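Local coordinates for protein elafin (Homo sapiens, PDB 1FLE) that is a skin inhibitor specific for neutrophil and pancreatic elastase, acting through its whey acidic protein (WAP) domain, and may prevent elastase-mediated tissue proteolysis, at residues S15-L20 with A52-Q57; C23-P28 with G47-A52. One frame throughout, in Å; residues are numbered along the deposited sequence.

Both contacts lie within the WAP four-disulfide core, the elastase inhibitor domain of elafin. Along the chain contact 2 (23-28 with 47-52) is nested inside the loop closed by contact 1 (15-20 with 52-57), and their centres are 14 Å apart. Both use strand 51-54 of the two-stranded antiparallel sheet and share A52; they also touch, since I19 CG2 packs on S48 and F54 CZ on G47. Contact 1, at the surface, holds the loop before strand 21-23 against the C-terminal end. Contact 2, buried and built on a disulfide, holds the strand's last residue, C23, and the loop after it; C23 also pairs with a strand of the chain of another protein.

Contact 1. Residues S15-L20 with A52-Q57; sequences SCPIIL and ACFVPQ
In F54 a chi1 of -58° puts CG anti to the carbonyl carbon, beside the backbone N, on the side where P17 and I19 lie; in I19 a chi1 of -74° gives CG1 the same relation to its own backbone. I19 CD1 lies over one face of the phenyl ring, 4.3 Å from the F54 ring centroid and offset toward the rim, in a CH-pi contact; the two side chains meet tip to tip. P17 crosses the F54 side chain at about a right angle and packs at its root: P17 CD is 3.6 Å from F54 CB, and P17 CG approaches F54 CG at 3.7 Å. An alanine in place of F54 would probably leave I19 CD1 without its aromatic platform and open a gap beside P17 CG. Farther along, the side chain of Q57, bent at chi2 (147°), runs beside P17, with Q57 NE2 3.6 Å from P17 CA. The backbone closes this end: S15 N donates to Q57 O over 3.0 Å in a nearly straight bond, although the donor stands above the carbonyl plane. Residues 15-20, a loop ahead of strand 21-23, are held to the C-terminal segment by this apolar packing and the S15-Q57 backbone bond. C16 is joined to C45 of strand 43-46 by one of the four disulfides of the WAP core; that strand pairs antiparallel with 51-54, F54 also touches C45, and P56 packs on K43.

Contact 2. Residues C23-P28 with G47-A52; sequences CAMLNP and GSCGMA
C23 and C49 are joined by a disulfide, SG to SG 2.1 Å, with a chi3 of 74°. The two halves enter it differently: C23 SG sits between its backbone N and carbonyl carbon (chi1 62°), while C49 SG is anti to its own N and beside the carbonyl carbon. Next to the bridge, the P28 ring lies against the peptide group linking C49 to G50: P28 CB is 3.6 Å from C49 SG and 3.4 Å from C49 O, and P28 CG is 3.7 Å from G50 N. The methyl of M25 adds a looser contact, CE to C49 SG at 4.2 Å. A backbone hydrogen bond, C23 N to S48 O over 2.8 Å, joins the segments beside the disulfide. The turn carrying C49 is closed by G47 N, which donates to G50 O. At the backbone angles of G50, with a positive phi of 114°, a CB would collide with the carbonyl O of C49, a restriction that glycine escapes. Farther out, S48 OG is hydrogen-bonded to the backbone of the chain of another protein, and M51 N bonds to N30 OD1. This disulfide, one of the four that define the WAP core, ties the end of strand 21-23 to the turn between strands 43-46 and 51-54, while P28 also packs on R22 of strand 21-23.

Contact 1. Residues S15-L20 with A52-Q57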
loop_
_atom_site.group_PDB
_atom_site.type_symbol
_atom_site.label_atom_id
_atom_site.label_comp_id
_atom_site.label_asym_id
_atom_site.label_seq_id
_atom_site.Cartn_x
_atom_site.Cartn_y
_atom_site.Cartn_z
ATOM N N SER B 15 -25.633 17.150 -1.035
ATOM C CA SER B 15 -25.085 15.853 -0.645
ATOM C C SER B 15 -23.642 15.664 -1.102
ATOM O O SER B 15 -23.103 16.238 -2.046
ATOM C CB SER B 15 -25.909 14.671 -1.132
ATOM O OG SER B 15 -27.123 14.497 -0.443
ATOM N N CYS B 16 -23.049 14.771 -0.333
ATOM C CA CYS B 16 -21.671 14.322 -0.560
ATOM C C CYS B 16 -21.754 13.194 -1.594
ATOM O O CYS B 16 -22.740 12.444 -1.606
ATOM C CB CYS B 16 -21.148 13.690 0.745
ATOM S SG CYS B 16 -20.648 14.942 1.951
ATOM N N PRO B 17 -20.696 13.101 -2.360
ATOM C CA PRO B 17 -20.599 11.999 -3.344
ATOM C C PRO B 17 -20.275 10.692 -2.603
ATOM O O PRO B 17 -19.644 10.757 -1.506
ATOM C CB PRO B 17 -19.425 12.456 -4.218
ATOM C CG PRO B 17 -18.537 13.204 -3.260
ATOM C CD PRO B 17 -19.498 13.959 -2.355
ATOM N N ILE B 18 -20.691 9.559 -3.166
ATOM C CA ILE B 18 -20.305 8.269 -2.589
ATOM C C ILE B 18 -18.905 7.999 -3.211
ATOM O O ILE B 18 -18.630 8.339 -4.373
ATOM C CB ILE B 18 -21.192 7.024 -2.823
ATOM C CG1 ILE B 18 -21.483 6.860 -4.339
ATOM C CG2 ILE B 18 -22.466 6.964 -1.932
ATOM C CD1 ILE B 18 -21.770 5.398 -4.787
ATOM N N ILE B 19 -18.070 7.453 -2.375
ATOM C CA ILE B 19 -16.680 7.113 -2.845
ATOM C C ILE B 19 -16.601 5.622 -2.556
ATOM O O ILE B 19 -16.777 5.227 -1.395
ATOM C CB ILE B 19 -15.655 8.107 -2.269
ATOM C CG1 ILE B 19 -15.732 9.497 -2.962
ATOM C CG2 ILE B 19 -14.170 7.610 -2.310
ATOM C CD1 ILE B 19 -16.609 10.580 -2.285
ATOM N N LEU B 20 -16.471 4.760 -3.583
ATOM C CA LEU B 20 -16.421 3.323 -3.248
ATOM C C LEU B 20 -15.057 2.694 -3.120
ATOM O O LEU B 20 -15.041 1.456 -3.119
ATOM C CB LEU B 20 -17.435 2.484 -4.048
ATOM C CG LEU B 20 -17.955 1.285 -3.199
ATOM C CD1 LEU B 20 -19.483 1.244 -3.284
ATOM C CD2 LEU B 20 -17.265 0.005 -3.698
ATOM N N ALA B 52 -12.176 14.918 3.003
ATOM C CA ALA B 52 -11.803 15.957 2.043
ATOM C C ALA B 52 -13.035 16.750 1.626
ATOM O O ALA B 52 -14.178 16.373 1.870
ATOM C CB ALA B 52 -11.125 15.240 0.864
ATOM N N CYS B 53 -12.815 17.851 0.977
ATOM C CA CYS B 53 -13.759 18.836 0.485
ATOM C C CYS B 53 -14.249 18.560 -0.917
ATOM O O CYS B 53 -13.445 18.760 -1.865
ATOM C CB CYS B 53 -13.125 20.238 0.551
ATOM S SG CYS B 53 -12.650 20.801 2.218
ATOM N N PHE B 54 -15.504 18.184 -1.023
ATOM C CA PHE B 54 -16.159 17.844 -2.304
ATOM C C PHE B 54 -17.171 18.918 -2.690
ATOM O O PHE B 54 -17.584 19.729 -1.886
ATOM C CB PHE B 54 -16.808 16.419 -2.275
ATOM C CG PHE B 54 -15.791 15.352 -1.955
ATOM C CD1 PHE B 54 -15.468 15.031 -0.630
ATOM C CD2 PHE B 54 -15.088 14.707 -2.971
ATOM C CE1 PHE B 54 -14.493 14.070 -0.323
ATOM C CE2 PHE B 54 -14.114 13.747 -2.688
ATOM C CZ PHE B 54 -13.797 13.434 -1.354
ATOM N N VAL B 55 -17.456 18.888 -3.987
ATOM C CA VAL B 55 -18.505 19.708 -4.588
ATOM C C VAL B 55 -19.730 18.774 -4.341
ATOM O O VAL B 55 -19.600 17.586 -4.684
ATOM C CB VAL B 55 -18.262 19.936 -6.080
ATOM C CG1 VAL B 55 -19.471 20.538 -6.771
ATOM C CG2 VAL B 55 -17.032 20.789 -6.375
ATOM N N PRO B 56 -20.777 19.286 -3.747
ATOM C CA PRO B 56 -21.988 18.504 -3.446
ATOM C C PRO B 56 -22.784 18.021 -4.647
ATOM O O PRO B 56 -22.400 18.105 -5.818
ATOM C CB PRO B 56 -22.770 19.465 -2.535
ATOM C CG PRO B 56 -22.402 20.820 -3.062
ATOM C CD PRO B 56 -20.893 20.702 -3.301
ATOM N N GLN B 57 -23.956 17.458 -4.392
ATOM C CA GLN B 57 -24.896 16.894 -5.345
ATOM C C GLN B 57 -26.361 17.162 -4.977
ATOM O O GLN B 57 -26.499 17.783 -3.889
ATOM C CB GLN B 57 -24.691 15.378 -5.554
ATOM C CG GLN B 57 -23.592 15.182 -6.587
ATOM C CD GLN B 57 -22.749 13.947 -6.366
ATOM O OE1 GLN B 57 -21.700 13.869 -7.023
ATOM N NE2 GLN B 57 -23.259 13.076 -5.489
ATOM O OXT GLN B 57 -27.248 16.762 -5.758
#

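Contact 2. Residues C23-P28 with G47-A52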
loop_
_atom_site.group_PDB
_atom_site.type_symbol
_atom_site.label_atom_id
_atom_site.label_comp_id
_atom_site.label_asym_id
_atom_site.label_seq_id
_atom_site.Cartn_x
_atom_site.Cartn_y
_atom_site.Cartn_z
ATOM N N CYS B 23 -8.466 3.604 0.913
ATOM C CA CYS B 23 -6.997 3.294 0.962
ATOM C C CYS B 23 -6.899 2.186 2.012
ATOM O O CYS B 23 -7.748 2.083 2.925
ATOM C CB CYS B 23 -6.181 4.502 1.241
ATOM S SG CYS B 23 -6.580 5.241 2.902
ATOM N N ALA B 24 -5.955 1.307 1.862
ATOM C CA ALA B 24 -5.872 0.148 2.747
ATOM C C ALA B 24 -5.048 0.445 4.005
ATOM O O ALA B 24 -4.219 -0.400 4.433
ATOM C CB ALA B 24 -5.402 -1.045 1.898
ATOM N N MET B 25 -5.326 1.636 4.544
ATOM C CA MET B 25 -4.704 2.200 5.752
ATOM C C MET B 25 -5.798 2.625 6.775
ATOM O O MET B 25 -6.843 3.179 6.467
ATOM C CB MET B 25 -3.864 3.440 5.414
ATOM C CG MET B 25 -2.811 3.696 6.460
ATOM S SD MET B 25 -1.957 5.260 6.102
ATOM C CE MET B 25 -3.302 6.414 5.873
ATOM N N LEU B 26 -5.439 2.325 8.001
ATOM C CA LEU B 26 -6.197 2.630 9.217
ATOM C C LEU B 26 -5.934 4.095 9.591
ATOM O O LEU B 26 -4.763 4.551 9.527
ATOM C CB LEU B 26 -5.664 1.691 10.299
ATOM C CG LEU B 26 -6.484 0.646 10.963
ATOM C CD1 LEU B 26 -7.541 -0.010 10.089
ATOM C CD2 LEU B 26 -5.546 -0.418 11.543
ATOM N N ASN B 27 -6.984 4.780 9.978
ATOM C CA ASN B 27 -6.918 6.171 10.445
ATOM C C ASN B 27 -6.256 7.114 9.436
ATOM O O ASN B 27 -5.234 7.721 9.802
ATOM C CB ASN B 27 -6.071 6.197 11.748
ATOM C CG ASN B 27 -6.504 5.245 12.844
ATOM O OD1 ASN B 27 -5.647 4.635 13.552
ATOM N ND2 ASN B 27 -7.829 5.088 12.991
ATOM N N PRO B 28 -6.784 7.205 8.234
ATOM C CA PRO B 28 -6.181 8.106 7.234
ATOM C C PRO B 28 -6.398 9.545 7.723
ATOM O O PRO B 28 -7.401 9.828 8.441
ATOM C CB PRO B 28 -6.877 7.758 5.926
ATOM C CG PRO B 28 -8.191 7.161 6.341
ATOM C CD PRO B 28 -7.965 6.523 7.709
ATOM N N GLY B 47 -13.721 10.792 1.779
ATOM C CA GLY B 47 -13.040 10.590 0.497
ATOM C C GLY B 47 -12.538 9.143 0.407
ATOM O O GLY B 47 -12.961 8.193 1.117
ATOM N N SER B 48 -11.609 8.951 -0.507
ATOM C CA SER B 48 -10.916 7.695 -0.790
ATOM C C SER B 48 -9.849 7.373 0.266
ATOM O O SER B 48 -9.466 6.184 0.425
ATOM C CB SER B 48 -10.331 7.767 -2.195
ATOM O OG SER B 48 -9.249 8.733 -2.177
ATOM N N CYS B 49 -9.342 8.362 0.981
ATOM C CA CYS B 49 -8.335 8.159 2.048
ATOM C C CYS B 49 -8.428 9.251 3.122
ATOM O O CYS B 49 -7.446 9.946 3.423
ATOM C CB CYS B 49 -6.926 7.994 1.497
ATOM S SG CYS B 49 -5.797 7.125 2.598
ATOM N N GLY B 50 -9.570 9.363 3.753
ATOM C CA GLY B 50 -9.769 10.407 4.799
ATOM C C GLY B 50 -10.800 11.417 4.320
ATOM O O GLY B 50 -11.266 11.317 3.165
ATOM N N MET B 51 -11.120 12.391 5.167
ATOM C CA MET B 51 -12.109 13.422 4.813
ATOM C C MET B 51 -11.441 14.558 4.037
ATOM O O MET B 51 -10.348 15.052 4.319
ATOM C CB MET B 51 -12.885 13.882 6.018
ATOM C CG MET B 51 -13.781 12.768 6.499
ATOM S SD MET B 51 -14.732 13.461 7.923
ATOM C CE MET B 51 -16.275 13.833 7.055
ATOM N N ALA B 52 -12.176 14.918 3.003
ATOM C CA ALA B 52 -11.803 15.957 2.043
ATOM C C ALA B 52 -13.035 16.750 1.626
ATOM O O ALA B 52 -14.178 16.373 1.870
ATOM C CB ALA B 52 -11.125 15.240 0.864
#